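Putative uncharacterized protein (Pseudomonas phage 201phi2-1, PDB 3R4V) is a phage tubulin-like protein that binds guanosine-5'-diphosphate in a pocket of its alpha/beta fold. Local coordinates at residues V149-P154 with L211-T216; E221-A226 with H266-S271; K20-G25 with R43-T48; L7-G12 with E26-F31. One frame throughout, in Å; residues are numbered along the deposited sequence.

Contact 1 (V149-P154 with L211-T216)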
loop_
_atom_site.group_PDB
_atom_site.type_symbol
_atom_site.label_atom_id
_atom_site.label_comp_id
_atom_site.label_asym_id
_atom_site.label_seq_id
_atom_site.Cartn_x
_atom_site.Cartn_y
_atom_site.Cartn_z
ATOM N N VAL A 149 -7.647 4.330 0.444
ATOM C CA VAL A 149 -8.057 3.195 -0.370
ATOM C C VAL A 149 -6.824 2.392 -0.696
ATOM O O VAL A 149 -5.900 2.906 -1.304
ATOM C CB VAL A 149 -8.701 3.711 -1.682
ATOM C CG1 VAL A 149 -9.043 2.583 -2.617
ATOM C CG2 VAL A 149 -9.958 4.528 -1.355
ATOM N N VAL A 150 -6.819 1.133 -0.281
ATOM C CA VAL A 150 -5.634 0.306 -0.445
ATOM C C VAL A 150 -5.953 -1.040 -1.066
ATOM O O VAL A 150 -6.976 -1.653 -0.791
ATOM C CB VAL A 150 -4.907 0.080 0.901
ATOM C CG1 VAL A 150 -4.757 1.413 1.666
ATOM C CG2 VAL A 150 -5.624 -0.944 1.746
ATOM N N ASN A 151 -5.051 -1.497 -1.922
ATOM C CA ASN A 151 -5.076 -2.859 -2.402
ATOM C C ASN A 151 -4.147 -3.610 -1.469
ATOM O O ASN A 151 -2.939 -3.328 -1.420
ATOM C CB ASN A 151 -4.552 -2.910 -3.832
ATOM C CG ASN A 151 -4.614 -4.305 -4.423
ATOM O OD1 ASN A 151 -3.607 -5.014 -4.485
ATOM N ND2 ASN A 151 -5.799 -4.708 -4.859
ATOM N N TYR A 152 -4.722 -4.528 -0.705
ATOM C CA TYR A 152 -3.996 -5.241 0.338
ATOM C C TYR A 152 -3.525 -6.586 -0.196
ATOM O O TYR A 152 -4.315 -7.344 -0.746
ATOM C CB TYR A 152 -4.897 -5.463 1.555
ATOM C CG TYR A 152 -4.270 -6.373 2.595
ATOM C CD1 TYR A 152 -3.283 -5.894 3.458
ATOM C CD2 TYR A 152 -4.646 -7.710 2.695
ATOM C CE1 TYR A 152 -2.704 -6.731 4.414
ATOM C CE2 TYR A 152 -4.076 -8.552 3.649
ATOM C CZ TYR A 152 -3.095 -8.055 4.495
ATOM O OH TYR A 152 -2.526 -8.886 5.437
ATOM N N VAL A 153 -2.231 -6.868 -0.065
ATOM C CA VAL A 153 -1.670 -8.100 -0.593
ATOM C C VAL A 153 -0.898 -8.794 0.523
ATOM O O VAL A 153 0.168 -8.314 0.941
ATOM C CB VAL A 153 -0.717 -7.815 -1.767
ATOM C CG1 VAL A 153 -0.122 -9.104 -2.291
ATOM C CG2 VAL A 153 -1.457 -7.082 -2.885
ATOM N N PRO A 154 -1.447 -9.899 1.039
ATOM C CA PRO A 154 -0.781 -10.632 2.113
ATOM C C PRO A 154 0.310 -11.522 1.545
ATOM O O PRO A 154 0.087 -12.141 0.508
ATOM C CB PRO A 154 -1.895 -11.519 2.669
ATOM C CG PRO A 154 -2.814 -11.743 1.505
ATOM C CD PRO A 154 -2.766 -10.468 0.705
ATOM N N LEU A 211 -9.264 -1.665 -2.381
ATOM C CA LEU A 211 -9.412 -1.581 -3.819
ATOM C C LEU A 211 -9.317 -2.993 -4.360
ATOM O O LEU A 211 -8.362 -3.715 -4.068
ATOM C CB LEU A 211 -8.273 -0.754 -4.396
ATOM C CG LEU A 211 -8.130 -0.729 -5.921
ATOM C CD1 LEU A 211 -9.424 -0.245 -6.580
ATOM C CD2 LEU A 211 -6.957 0.090 -6.373
ATOM N N HIS A 212 -10.299 -3.378 -5.161
ATOM C CA HIS A 212 -10.293 -4.696 -5.803
ATOM C C HIS A 212 -10.210 -4.455 -7.287
ATOM O O HIS A 212 -10.974 -3.657 -7.826
ATOM C CB HIS A 212 -11.581 -5.456 -5.490
ATOM C CG HIS A 212 -11.825 -5.647 -4.029
ATOM N ND1 HIS A 212 -11.463 -6.793 -3.359
ATOM C CD2 HIS A 212 -12.393 -4.832 -3.107
ATOM C CE1 HIS A 212 -11.806 -6.682 -2.087
ATOM N NE2 HIS A 212 -12.365 -5.498 -1.906
ATOM N N ILE A 213 -9.282 -5.140 -7.949
ATOM C CA ILE A 213 -9.063 -4.915 -9.374
ATOM C C ILE A 213 -9.355 -6.216 -10.110
ATOM O O ILE A 213 -8.595 -7.179 -10.006
ATOM C CB ILE A 213 -7.609 -4.441 -9.664
ATOM C CG1 ILE A 213 -7.296 -3.140 -8.904
ATOM C CG2 ILE A 213 -7.408 -4.259 -11.171
ATOM C CD1 ILE A 213 -5.812 -2.787 -8.881
ATOM N N GLU A 214 -10.471 -6.254 -10.837
ATOM C CA GLU A 214 -10.958 -7.509 -11.386
ATOM C C GLU A 214 -11.093 -7.382 -12.886
ATOM O O GLU A 214 -11.321 -6.286 -13.399
ATOM C CB GLU A 214 -12.330 -7.851 -10.794
ATOM C CG GLU A 214 -12.377 -7.793 -9.278
ATOM C CD GLU A 214 -11.476 -8.807 -8.630
ATOM O OE1 GLU A 214 -11.116 -9.805 -9.298
ATOM O OE2 GLU A 214 -11.109 -8.596 -7.453
ATOM N N THR A 215 -10.964 -8.503 -13.589
ATOM C CA THR A 215 -11.055 -8.479 -15.039
ATOM C C THR A 215 -12.282 -9.192 -15.591
ATOM O O THR A 215 -12.366 -9.435 -16.797
ATOM C CB THR A 215 -9.801 -9.078 -15.678
ATOM O OG1 THR A 215 -9.602 -10.400 -15.162
ATOM C CG2 THR A 215 -8.595 -8.226 -15.365
ATOM N N THR A 216 -13.234 -9.523 -14.720
ATOM C CA THR A 216 -14.525 -10.063 -15.164
ATOM C C THR A 216 -15.673 -9.391 -14.425
ATOM O O THR A 216 -15.494 -8.846 -13.333
ATOM C CB THR A 216 -14.678 -11.569 -14.897
ATOM O OG1 THR A 216 -14.580 -11.807 -13.486
ATOM C CG2 THR A 216 -13.616 -12.380 -15.643
HETATM O O HOH W 1 -7.408 -7.173 -6.487
HETATM O O HOH W 2 -7.370 -5.289 -1.400
#
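Two hydrogen bonds join Val-150 and Asn-151 to Leu-211. The backbone N of Leu-211 donates to Val-150 O at 2.8 Å, approaching from above the carbonyl plane, 55° out of it. The second bond belongs to a side chain: Asn-151 ND2 donates a hydrogen bond to Leu-211 O at 2.9 Å, with the N-H...O angle bent to 150°. An asparagine suits the place because its amide works both ways, OD1 accepting from Lys-171 of helix 161-178. Two waters extend the polar link. One bridges Tyr-152 N and Leu-211 O; the other accepts from Ile-213 N and only weakly from Asn-151 ND2.

Strands 148-154 and 208-214 are neighbours in the large mixed sheet of this tubulin-like chain, but the short segments diverge at 67°, and amide and waters take over where backbone pairing ends. Strand 208-214 lies in the part matching the C-terminal domain family of phage tubulin-like proteins.

Beside the polar group, Val-149 CG1 rests on Leu-211 CB at 3.9 Å, the two side chains crossing obliquely. Phe-116 touches Asn-151 and Ile-213, while Phe-267 packs on Leu-211 and Ile-213.

Contact 2 (E221-A226 with H266-S271)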
loop_
_atom_site.group_PDB
_atom_site.type_symbol
_atom_site.label_atom_id
_atom_site.label_comp_id
_atom_site.label_asym_id
_atom_site.label_seq_id
_atom_site.Cartn_x
_atom_site.Cartn_y
_atom_site.Cartn_z
ATOM N N GLU A 221 -18.675 -8.368 -9.349
ATOM C CA GLU A 221 -19.976 -8.480 -8.675
ATOM C C GLU A 221 -19.851 -9.177 -7.338
ATOM O O GLU A 221 -20.679 -8.986 -6.458
ATOM C CB GLU A 221 -20.984 -9.288 -9.495
ATOM C CG GLU A 221 -21.445 -8.655 -10.776
ATOM C CD GLU A 221 -22.494 -9.506 -11.474
ATOM O OE1 GLU A 221 -22.298 -10.742 -11.575
ATOM O OE2 GLU A 221 -23.516 -8.936 -11.910
ATOM N N ASN A 222 -18.828 -10.006 -7.191
ATOM C CA ASN A 222 -18.650 -10.728 -5.944
ATOM C C ASN A 222 -17.929 -9.933 -4.843
ATOM O O ASN A 222 -17.751 -10.439 -3.735
ATOM C CB ASN A 222 -17.966 -12.073 -6.195
ATOM C CG ASN A 222 -18.775 -12.978 -7.129
ATOM O OD1 ASN A 222 -19.999 -12.847 -7.245
ATOM N ND2 ASN A 222 -18.085 -13.900 -7.799
ATOM N N VAL A 223 -17.526 -8.696 -5.134
ATOM C CA VAL A 223 -16.963 -7.836 -4.089
ATOM C C VAL A 223 -18.104 -7.460 -3.141
ATOM O O VAL A 223 -19.094 -6.876 -3.565
ATOM C CB VAL A 223 -16.332 -6.550 -4.667
ATOM C CG1 VAL A 223 -15.864 -5.635 -3.546
ATOM C CG2 VAL A 223 -15.177 -6.884 -5.606
ATOM N N PRO A 224 -17.983 -7.812 -1.857
ATOM C CA PRO A 224 -19.118 -7.561 -0.956
ATOM C C PRO A 224 -19.282 -6.080 -0.587
ATOM O O PRO A 224 -18.285 -5.360 -0.416
ATOM C CB PRO A 224 -18.772 -8.391 0.289
ATOM C CG PRO A 224 -17.287 -8.520 0.253
ATOM C CD PRO A 224 -16.893 -8.556 -1.200
ATOM N N GLU A 225 -20.536 -5.640 -0.478
ATOM C CA GLU A 225 -20.845 -4.270 -0.075
ATOM C C GLU A 225 -20.029 -3.209 -0.814
ATOM O O GLU A 225 -19.408 -2.347 -0.196
ATOM C CB GLU A 225 -20.677 -4.121 1.439
ATOM C CG GLU A 225 -21.635 -5.046 2.199
ATOM C CD GLU A 225 -21.545 -4.923 3.717
ATOM O OE1 GLU A 225 -21.152 -3.853 4.221
ATOM O OE2 GLU A 225 -21.873 -5.909 4.403
ATOM N N ALA A 226 -20.064 -3.250 -2.139
ATOM C CA ALA A 226 -19.270 -2.330 -2.935
ATOM C C ALA A 226 -19.743 -0.909 -2.682
ATOM O O ALA A 226 -20.950 -0.646 -2.669
ATOM C CB ALA A 226 -19.381 -2.674 -4.415
ATOM N N HIS A 266 -12.380 -3.794 -13.816
ATOM C CA HIS A 266 -13.260 -3.159 -12.835
ATOM C C HIS A 266 -12.484 -2.845 -11.584
ATOM O O HIS A 266 -11.817 -3.717 -11.034
ATOM C CB HIS A 266 -14.425 -4.086 -12.489
ATOM C CG HIS A 266 -15.150 -4.603 -13.697
ATOM N ND1 HIS A 266 -16.135 -3.884 -14.340
ATOM C CD2 HIS A 266 -15.009 -5.753 -14.396
ATOM C CE1 HIS A 266 -16.575 -4.572 -15.376
ATOM N NE2 HIS A 266 -15.905 -5.709 -15.437
ATOM N N PHE A 267 -12.590 -1.602 -11.131
ATOM C CA PHE A 267 -11.873 -1.145 -9.947
ATOM C C PHE A 267 -12.931 -0.875 -8.894
ATOM O O PHE A 267 -13.654 0.127 -8.976
ATOM C CB PHE A 267 -11.110 0.132 -10.292
ATOM C CG PHE A 267 -10.126 -0.032 -11.431
ATOM C CD1 PHE A 267 -10.551 0.042 -12.753
ATOM C CD2 PHE A 267 -8.790 -0.266 -11.182
ATOM C CE1 PHE A 267 -9.648 -0.106 -13.797
ATOM C CE2 PHE A 267 -7.880 -0.417 -12.221
ATOM C CZ PHE A 267 -8.307 -0.344 -13.529
ATOM N N VAL A 268 -13.067 -1.786 -7.946
ATOM C CA VAL A 268 -14.175 -1.722 -7.001
ATOM C C VAL A 268 -13.654 -1.426 -5.612
ATOM O O VAL A 268 -12.746 -2.093 -5.134
ATOM C CB VAL A 268 -14.936 -3.040 -6.964
ATOM C CG1 VAL A 268 -16.247 -2.872 -6.174
ATOM C CG2 VAL A 268 -15.213 -3.527 -8.393
ATOM N N ILE A 269 -14.208 -0.398 -4.982
ATOM C CA ILE A 269 -13.801 -0.022 -3.632
ATOM C C ILE A 269 -14.886 -0.476 -2.648
ATOM O O ILE A 269 -16.056 -0.186 -2.850
ATOM C CB ILE A 269 -13.590 1.515 -3.524
ATOM C CG1 ILE A 269 -12.498 1.978 -4.493
ATOM C CG2 ILE A 269 -13.270 1.937 -2.072
ATOM C CD1 ILE A 269 -12.301 3.476 -4.561
ATOM N N ASN A 270 -14.494 -1.177 -1.584
ATOM C CA ASN A 270 -15.408 -1.467 -0.483
ATOM C C ASN A 270 -14.642 -1.293 0.814
ATOM O O ASN A 270 -13.510 -0.835 0.774
ATOM C CB ASN A 270 -16.006 -2.868 -0.591
ATOM C CG ASN A 270 -15.025 -3.959 -0.261
ATOM O OD1 ASN A 270 -13.811 -3.737 -0.218
ATOM N ND2 ASN A 270 -15.544 -5.166 -0.038
ATOM N N SER A 271 -15.237 -1.643 1.953
ATOM C CA SER A 271 -14.476 -1.534 3.210
ATOM C C SER A 271 -14.826 -2.623 4.211
ATOM O O SER A 271 -14.147 -2.752 5.230
ATOM C CB SER A 271 -14.653 -0.153 3.857
ATOM O OG SER A 271 -15.986 -0.004 4.355
HETATM O O HOH W 3 -18.014 -2.091 2.141
#
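Val-223, Pro-224 and Ala-226 form a loop-on-strand contact, part apolar and part polar, in which the turn after helix 217-221 lies against strand 264-270, the last in the chain and an inner strand of the sheet. The apolar half centres on Val-268. Its CG1 meets Ala-226 CB at 3.6 Å and Val-223 CG1 at 3.8 Å, the two valines reaching toward each other tip to tip. Small or branched aliphatic residues suit this seam, since their methyls fill it without needing polar partners.

Asn-270 supplies the polar half. With chi1 at 73°, its CG is placed 3.6 Å from Pro-224 O, and ND2 donates to that oxygen at 2.8 Å. The bond is nearly straight, 170° at the hydrogen, and lies both in the carbonyl plane and in the plane of the amide. Val-223 CG1 packs against the same ND2 at 3.6 Å. The other end of the amide, OD1, is bonded to His-212 NE2, which should fix the rotation of the group. Water joins Glu-225 O to Ser-271 N where the loop is exposed.

Glu-225 has a positive phi (47°), a left-handed conformation that turns the chain toward strand 228-233. The arrangement is a helix-to-strand connection folded over a neighbouring strand, within the C-terminal domain of a phage tubulin-like protein.

Contact 3 (K20-G25 with R43-T48); sequences KLVDLG and RSVNVT
Val-45 turns CG1 anti to its own carbonyl carbon (chi1 -58°), and Val-22 sets its CG1 in the same way (chi1 -69°). The two methyls stand 4.2 Å apart, CG1 to CG1, and Val-45 CG1 also lies against the Val-22 backbone, 3.9 Å from CA. They belong to neighbouring connections of the nucleotide-binding alpha/beta part of this tubulin-like fold: segment 20-25 is the link between helix 11-18 and strand 28-32 of a beta-alpha-beta unit, and segment 43-48 leads into the outermost strand, 46-49.

Valine suits both places, being compact and branched at CB, and Val-45 is buried, its side chain also touching Val-28 and Cys-30 of strand 28-32. Ser-44, more exposed, lays CB beside Val-22 CB at 4.2 Å, a small residue, consistent with the close approach of the two turns. Elsewhere on segment 20-25, Leu-21 and Leu-24 turn to Phe-9 and Leu-7 of strand 6-10, while Lys-20 forms salt bridges with Glu-162 and Asp-166 of helix 161-178.

Within the 3-10 turn, Leu-24 N donates to Leu-21 O and Gly-25 N to Val-22 O. Gly-25 then has a positive phi (52°), a conformation that favours glycine and redirects the chain toward the strand. No conventional hydrogen bond crosses the contact. Instead Val-45 CG1 lies 3.5 Å from Gly-25 O, and Gly-25 CA directs a C-H toward Ser-44 O at 3.3 Å.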
loop_
_atom_site.group_PDB
_atom_site.type_symbol
_atom_site.label_atom_id
_atom_site.label_comp_id
_atom_site.label_asym_id
_atom_site.label_seq_id
_atom_site.Cartn_x
_atom_site.Cartn_y
_atom_site.Cartn_z
ATOM N N LYS A 20 10.453 -3.108 -11.051
ATOM C CA LYS A 20 9.659 -3.714 -12.107
ATOM C C LYS A 20 8.923 -2.657 -12.912
ATOM O O LYS A 20 8.292 -2.958 -13.927
ATOM C CB LYS A 20 8.693 -4.735 -11.506
ATOM C CG LYS A 20 9.429 -5.794 -10.710
ATOM C CD LYS A 20 8.512 -6.870 -10.185
ATOM C CE LYS A 20 9.341 -8.008 -9.612
ATOM N NZ LYS A 20 10.335 -8.497 -10.608
ATOM N N LEU A 21 9.030 -1.413 -12.461
ATOM C CA LEU A 21 8.323 -0.306 -13.083
ATOM C C LEU A 21 9.250 0.814 -13.558
ATOM O O LEU A 21 8.799 1.941 -13.782
ATOM C CB LEU A 21 7.275 0.244 -12.111
ATOM C CG LEU A 21 6.203 -0.769 -11.690
ATOM C CD1 LEU A 21 5.431 -0.329 -10.439
ATOM C CD2 LEU A 21 5.249 -1.019 -12.856
ATOM N N VAL A 22 10.538 0.508 -13.730
ATOM C CA VAL A 22 11.509 1.537 -14.090
ATOM C C VAL A 22 11.232 2.149 -15.459
ATOM O O VAL A 22 11.689 3.253 -15.757
ATOM C CB VAL A 22 12.964 1.022 -14.023
ATOM C CG1 VAL A 22 13.369 0.755 -12.577
ATOM C CG2 VAL A 22 13.145 -0.220 -14.895
ATOM N N ASP A 23 10.473 1.442 -16.290
ATOM C CA ASP A 23 10.128 1.970 -17.599
ATOM C C ASP A 23 9.260 3.222 -17.484
ATOM O O ASP A 23 9.112 3.964 -18.454
ATOM C CB ASP A 23 9.428 0.902 -18.441
ATOM C CG ASP A 23 8.223 0.314 -17.738
ATOM O OD1 ASP A 23 8.410 -0.539 -16.840
ATOM O OD2 ASP A 23 7.091 0.709 -18.082
ATOM N N LEU A 24 8.687 3.454 -16.302
ATOM C CA LEU A 24 7.864 4.642 -16.065
ATOM C C LEU A 24 8.706 5.863 -15.693
ATOM O O LEU A 24 8.199 6.981 -15.620
ATOM C CB LEU A 24 6.809 4.372 -14.985
ATOM C CG LEU A 24 5.804 3.276 -15.339
ATOM C CD1 LEU A 24 4.749 3.128 -14.240
ATOM C CD2 LEU A 24 5.159 3.563 -16.692
ATOM N N GLY A 25 9.988 5.636 -15.441
ATOM C CA GLY A 25 10.951 6.716 -15.308
ATOM C C GLY A 25 10.642 7.845 -14.342
ATOM O O GLY A 25 10.447 7.632 -13.142
ATOM N N ARG A 43 18.568 3.856 -11.252
ATOM C CA ARG A 43 19.098 5.064 -11.863
ATOM C C ARG A 43 18.061 5.692 -12.791
ATOM O O ARG A 43 18.077 6.901 -13.026
ATOM C CB ARG A 43 20.380 4.750 -12.635
ATOM C CG ARG A 43 21.482 4.159 -11.768
ATOM C CD ARG A 43 22.699 3.781 -12.595
ATOM N NE ARG A 43 23.259 4.928 -13.301
ATOM C CZ ARG A 43 22.984 5.236 -14.564
ATOM N NH1 ARG A 43 22.154 4.479 -15.271
ATOM N NH2 ARG A 43 23.542 6.303 -15.122
ATOM N N SER A 44 17.152 4.863 -13.299
ATOM C CA SER A 44 16.124 5.305 -14.245
ATOM C C SER A 44 14.958 6.049 -13.586
ATOM O O SER A 44 14.076 6.579 -14.270
ATOM C CB SER A 44 15.581 4.110 -15.033
ATOM O OG SER A 44 16.599 3.501 -15.813
ATOM N N VAL A 45 14.939 6.073 -12.259
ATOM C CA VAL A 45 13.849 6.728 -11.539
ATOM C C VAL A 45 14.394 7.626 -10.425
ATOM O O VAL A 45 15.607 7.717 -10.222
ATOM C CB VAL A 45 12.858 5.704 -10.950
ATOM C CG1 VAL A 45 12.282 4.812 -12.058
ATOM C CG2 VAL A 45 13.522 4.867 -9.871
ATOM N N ASN A 46 13.496 8.296 -9.713
ATOM C CA ASN A 46 13.903 9.129 -8.591
ATOM C C ASN A 46 14.122 8.298 -7.335
ATOM O O ASN A 46 13.306 7.445 -6.994
ATOM C CB ASN A 46 12.874 10.232 -8.340
ATOM C CG ASN A 46 12.698 11.149 -9.539
ATOM O OD1 ASN A 46 13.544 11.998 -9.808
ATOM N ND2 ASN A 46 11.596 10.978 -10.263
ATOM N N VAL A 47 15.243 8.536 -6.660
ATOM C CA VAL A 47 15.507 7.877 -5.387
ATOM C C VAL A 47 15.995 8.894 -4.370
ATOM O O VAL A 47 16.963 9.614 -4.617
ATOM C CB VAL A 47 16.556 6.761 -5.529
ATOM C CG1 VAL A 47 16.841 6.137 -4.177
ATOM C CG2 VAL A 47 16.078 5.708 -6.516
ATOM N N THR A 48 15.317 8.951 -3.227
ATOM C CA THR A 48 15.709 9.865 -2.165
ATOM C C THR A 48 15.822 9.109 -0.848
ATOM O O THR A 48 14.881 8.444 -0.425
ATOM C CB THR A 48 14.701 11.014 -2.016
ATOM O OG1 THR A 48 14.509 11.655 -3.286
ATOM C CG2 THR A 48 15.194 12.033 -0.996
#

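Contact 4 (L7-G12 with E26-F31). With GDP (guanosine-5'-diphosphate), chain B.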
loop_
_atom_site.group_PDB
_atom_site.type_symbol
_atom_site.label_atom_id
_atom_site.label_comp_id
_atom_site.label_asym_id
_atom_site.label_seq_id
_atom_site.Cartn_x
_atom_site.Cartn_y
_atom_site.Cartn_z
ATOM N N LEU A 7 4.013 8.014 -9.054
ATOM C CA LEU A 7 4.099 6.761 -8.312
ATOM C C LEU A 7 5.144 6.874 -7.210
ATOM O O LEU A 7 6.302 7.232 -7.458
ATOM C CB LEU A 7 4.453 5.599 -9.242
ATOM C CG LEU A 7 3.436 5.322 -10.348
ATOM C CD1 LEU A 7 3.782 6.139 -11.588
ATOM C CD2 LEU A 7 3.420 3.853 -10.684
ATOM N N ILE A 8 4.734 6.535 -5.994
ATOM C CA ILE A 8 5.592 6.689 -4.831
ATOM C C ILE A 8 5.819 5.338 -4.153
ATOM O O ILE A 8 4.858 4.619 -3.873
ATOM C CB ILE A 8 4.937 7.645 -3.836
ATOM C CG1 ILE A 8 4.764 9.022 -4.483
ATOM C CG2 ILE A 8 5.755 7.725 -2.550
ATOM C CD1 ILE A 8 3.708 9.878 -3.824
ATOM N N PHE A 9 7.084 5.000 -3.901
ATOM C CA PHE A 9 7.460 3.722 -3.291
ATOM C C PHE A 9 8.302 3.981 -2.064
ATOM O O PHE A 9 9.178 4.848 -2.080
ATOM C CB PHE A 9 8.284 2.870 -4.270
ATOM C CG PHE A 9 7.528 2.484 -5.493
ATOM C CD1 PHE A 9 6.794 1.306 -5.520
ATOM C CD2 PHE A 9 7.484 3.329 -6.585
ATOM C CE1 PHE A 9 6.054 0.958 -6.636
ATOM C CE2 PHE A 9 6.752 2.985 -7.709
ATOM C CZ PHE A 9 6.036 1.797 -7.734
ATOM N N ALA A 10 8.058 3.212 -1.010
ATOM C CA ALA A 10 8.747 3.446 0.257
ATOM C C ALA A 10 9.212 2.152 0.894
ATOM O O ALA A 10 8.515 1.138 0.851
ATOM C CB ALA A 10 7.844 4.193 1.212
ATOM N N GLY A 11 10.408 2.197 1.486
ATOM C CA GLY A 11 10.946 1.058 2.199
ATOM C C GLY A 11 11.491 0.032 1.219
ATOM O O GLY A 11 11.372 0.199 0.002
ATOM N N GLY A 12 12.079 -1.038 1.742
ATOM C CA GLY A 12 12.614 -2.097 0.897
ATOM C C GLY A 12 11.630 -2.705 -0.089
ATOM O O GLY A 12 11.939 -2.860 -1.275
ATOM N N GLU A 26 10.602 9.057 -14.885
ATOM C CA GLU A 26 10.474 10.262 -14.073
ATOM C C GLU A 26 9.224 10.271 -13.193
ATOM O O GLU A 26 9.187 10.977 -12.184
ATOM C CB GLU A 26 10.501 11.513 -14.956
ATOM C CG GLU A 26 11.397 12.627 -14.427
ATOM C CD GLU A 26 12.868 12.254 -14.449
ATOM O OE1 GLU A 26 13.516 12.449 -15.499
ATOM O OE2 GLU A 26 13.377 11.766 -13.417
ATOM N N ALA A 27 8.214 9.486 -13.570
ATOM C CA ALA A 27 6.957 9.426 -12.814
ATOM C C ALA A 27 7.100 8.661 -11.506
ATOM O O ALA A 27 6.245 8.767 -10.619
ATOM C CB ALA A 27 5.849 8.806 -13.661
ATOM N N VAL A 28 8.182 7.896 -11.393
ATOM C CA VAL A 28 8.435 7.051 -10.227
ATOM C C VAL A 28 9.345 7.742 -9.193
ATOM O O VAL A 28 10.421 8.255 -9.523
ATOM C CB VAL A 28 9.042 5.697 -10.668
ATOM C CG1 VAL A 28 9.389 4.853 -9.478
ATOM C CG2 VAL A 28 8.071 4.951 -11.596
ATOM N N HIS A 29 8.898 7.760 -7.942
ATOM C CA HIS A 29 9.639 8.382 -6.849
ATOM C C HIS A 29 9.800 7.395 -5.707
ATOM O O HIS A 29 8.803 6.922 -5.145
ATOM C CB HIS A 29 8.893 9.618 -6.351
ATOM C CG HIS A 29 8.726 10.677 -7.395
ATOM N ND1 HIS A 29 9.460 11.842 -7.394
ATOM C CD2 HIS A 29 7.920 10.739 -8.482
ATOM C CE1 HIS A 29 9.115 12.578 -8.438
ATOM N NE2 HIS A 29 8.181 11.932 -9.114
ATOM N N CYS A 30 11.049 7.086 -5.358
ATOM C CA CYS A 30 11.332 6.102 -4.312
ATOM C C CYS A 30 11.946 6.750 -3.085
ATOM O O CYS A 30 12.753 7.661 -3.206
ATOM C CB CYS A 30 12.296 5.034 -4.831
ATOM S SG CYS A 30 11.682 4.119 -6.245
ATOM N N PHE A 31 11.573 6.253 -1.911
ATOM C CA PHE A 31 12.098 6.763 -0.648
ATOM C C PHE A 31 12.473 5.619 0.291
ATOM O O PHE A 31 11.763 4.616 0.377
ATOM C CB PHE A 31 11.054 7.663 0.029
ATOM C CG PHE A 31 10.600 8.800 -0.833
ATOM C CD1 PHE A 31 9.502 8.661 -1.662
ATOM C CD2 PHE A 31 11.303 9.994 -0.851
ATOM C CE1 PHE A 31 9.094 9.701 -2.482
ATOM C CE2 PHE A 31 10.907 11.036 -1.668
ATOM C CZ PHE A 31 9.797 10.889 -2.489
HETATM P PB GDP B . 11.327 -1.624 5.404
HETATM O O1B GDP B . 12.487 -1.310 4.486
HETATM O O2B GDP B . 10.137 -0.822 4.949
HETATM O O3B GDP B . 11.700 -1.311 6.848
HETATM O O3A GDP B . 11.009 -3.190 5.354
HETATM P PA GDP B . 10.864 -4.096 4.032
HETATM O O1A GDP B . 12.177 -4.276 3.290
HETATM O O2A GDP B . 9.782 -3.563 3.136
HETATM O "O5'" GDP B . 10.452 -5.466 4.699
HETATM C "C5'" GDP B . 9.311 -5.572 5.569
HETATM C "C4'" GDP B . 8.746 -6.988 5.529
HETATM O "O4'" GDP B . 8.113 -7.214 4.263
HETATM C "C3'" GDP B . 9.811 -8.067 5.638
HETATM O "O3'" GDP B . 9.991 -8.455 6.997
HETATM C "C2'" GDP B . 9.232 -9.204 4.826
HETATM O "O2'" GDP B . 8.300 -9.949 5.609
HETATM C "C1'" GDP B . 8.415 -8.523 3.752
HETATM N N9 GDP B . 9.181 -8.267 2.514
HETATM C C8 GDP B . 10.473 -7.872 2.404
HETATM N N7 GDP B . 10.812 -7.690 1.101
HETATM C C5 GDP B . 9.714 -7.944 0.354
HETATM C C6 GDP B . 9.365 -7.928 -1.083
HETATM O O6 GDP B . 10.215 -7.621 -1.943
HETATM N N1 GDP B . 8.106 -8.258 -1.429
HETATM C C2 GDP B . 7.170 -8.593 -0.513
HETATM N N2 GDP B . 5.910 -8.909 -0.912
HETATM N N3 GDP B . 7.423 -8.622 0.817
HETATM C C4 GDP B . 8.649 -8.310 1.294
#
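Leu-7 to Ala-10 run parallel to Val-28 to Phe-31, their axes 4.7 Å apart and inclined by 19°, paired Leu-7 with Val-28 through Ala-10 with Phe-31. Five backbone hydrogen bonds hold the ladder: Leu-7 N donates to Ala-27 O at 2.8 Å, His-29 N to Leu-7 O, Phe-9 N to His-29 O, Phe-31 N to Phe-9 O, and Gly-11 N to Phe-31 O at 3.0 Å. The last bond fixes the strand end where the chain turns into helix 11-18, and one residue on, Gly-12 N donates almost straight to GDP O1B at 2.8 Å. Glycine suits both positions: without side chains they lie close against the diphosphate, and Gly-11 has a positive phi that favours glycine.

Leu-7, Phe-9, Val-28 and Cys-30 share one face. Val-28 CG1, anti to its backbone N (chi1 176°), meets Phe-9 CE2 at 3.7 Å, and Cys-30 SG lies obliquely to the same ring, 5.3 Å from its centroid. At the strand start Leu-7 CD1 packs on Ala-27 CB at 4.0 Å. Ile-8, Ala-10, His-29 and Phe-31 line the other face, where Ile-8 CG2 approaches the edge of the Phe-31 ring, 3.9 Å from CE1.

This is a beta-alpha-beta unit: helix 11-18 covers Phe-9 and Cys-30, helix 95-108 covers Ile-8, Ala-10 and Phe-31, and strands 84-89 and 46-49 flank the pair.

How the contacts relate
All four contacts reach one mixed sheet. Contacts 3 and 4 lie at its strand 46-49 edge, about 8 Å apart between centres, and their segments alternate along the chain; Asn-46 O to Cys-30 N and Thr-48 N to Cys-30 O, probable hydrogen bonds, join them. Contacts 1 and 2 follow later in sequence, one after the other, about 9 Å apart between centres and linked through neighbouring strands 208-214 and 264-270. Contacts 2 and 4 stand on opposite sides of the chain's centre, about 27 Å between centres. The sheet thus runs from the beta-alpha-beta unit that contributes Gly-11 and Gly-12 to the GDP pocket, across strand 148-154, into the C-terminal domain, tying both parts together.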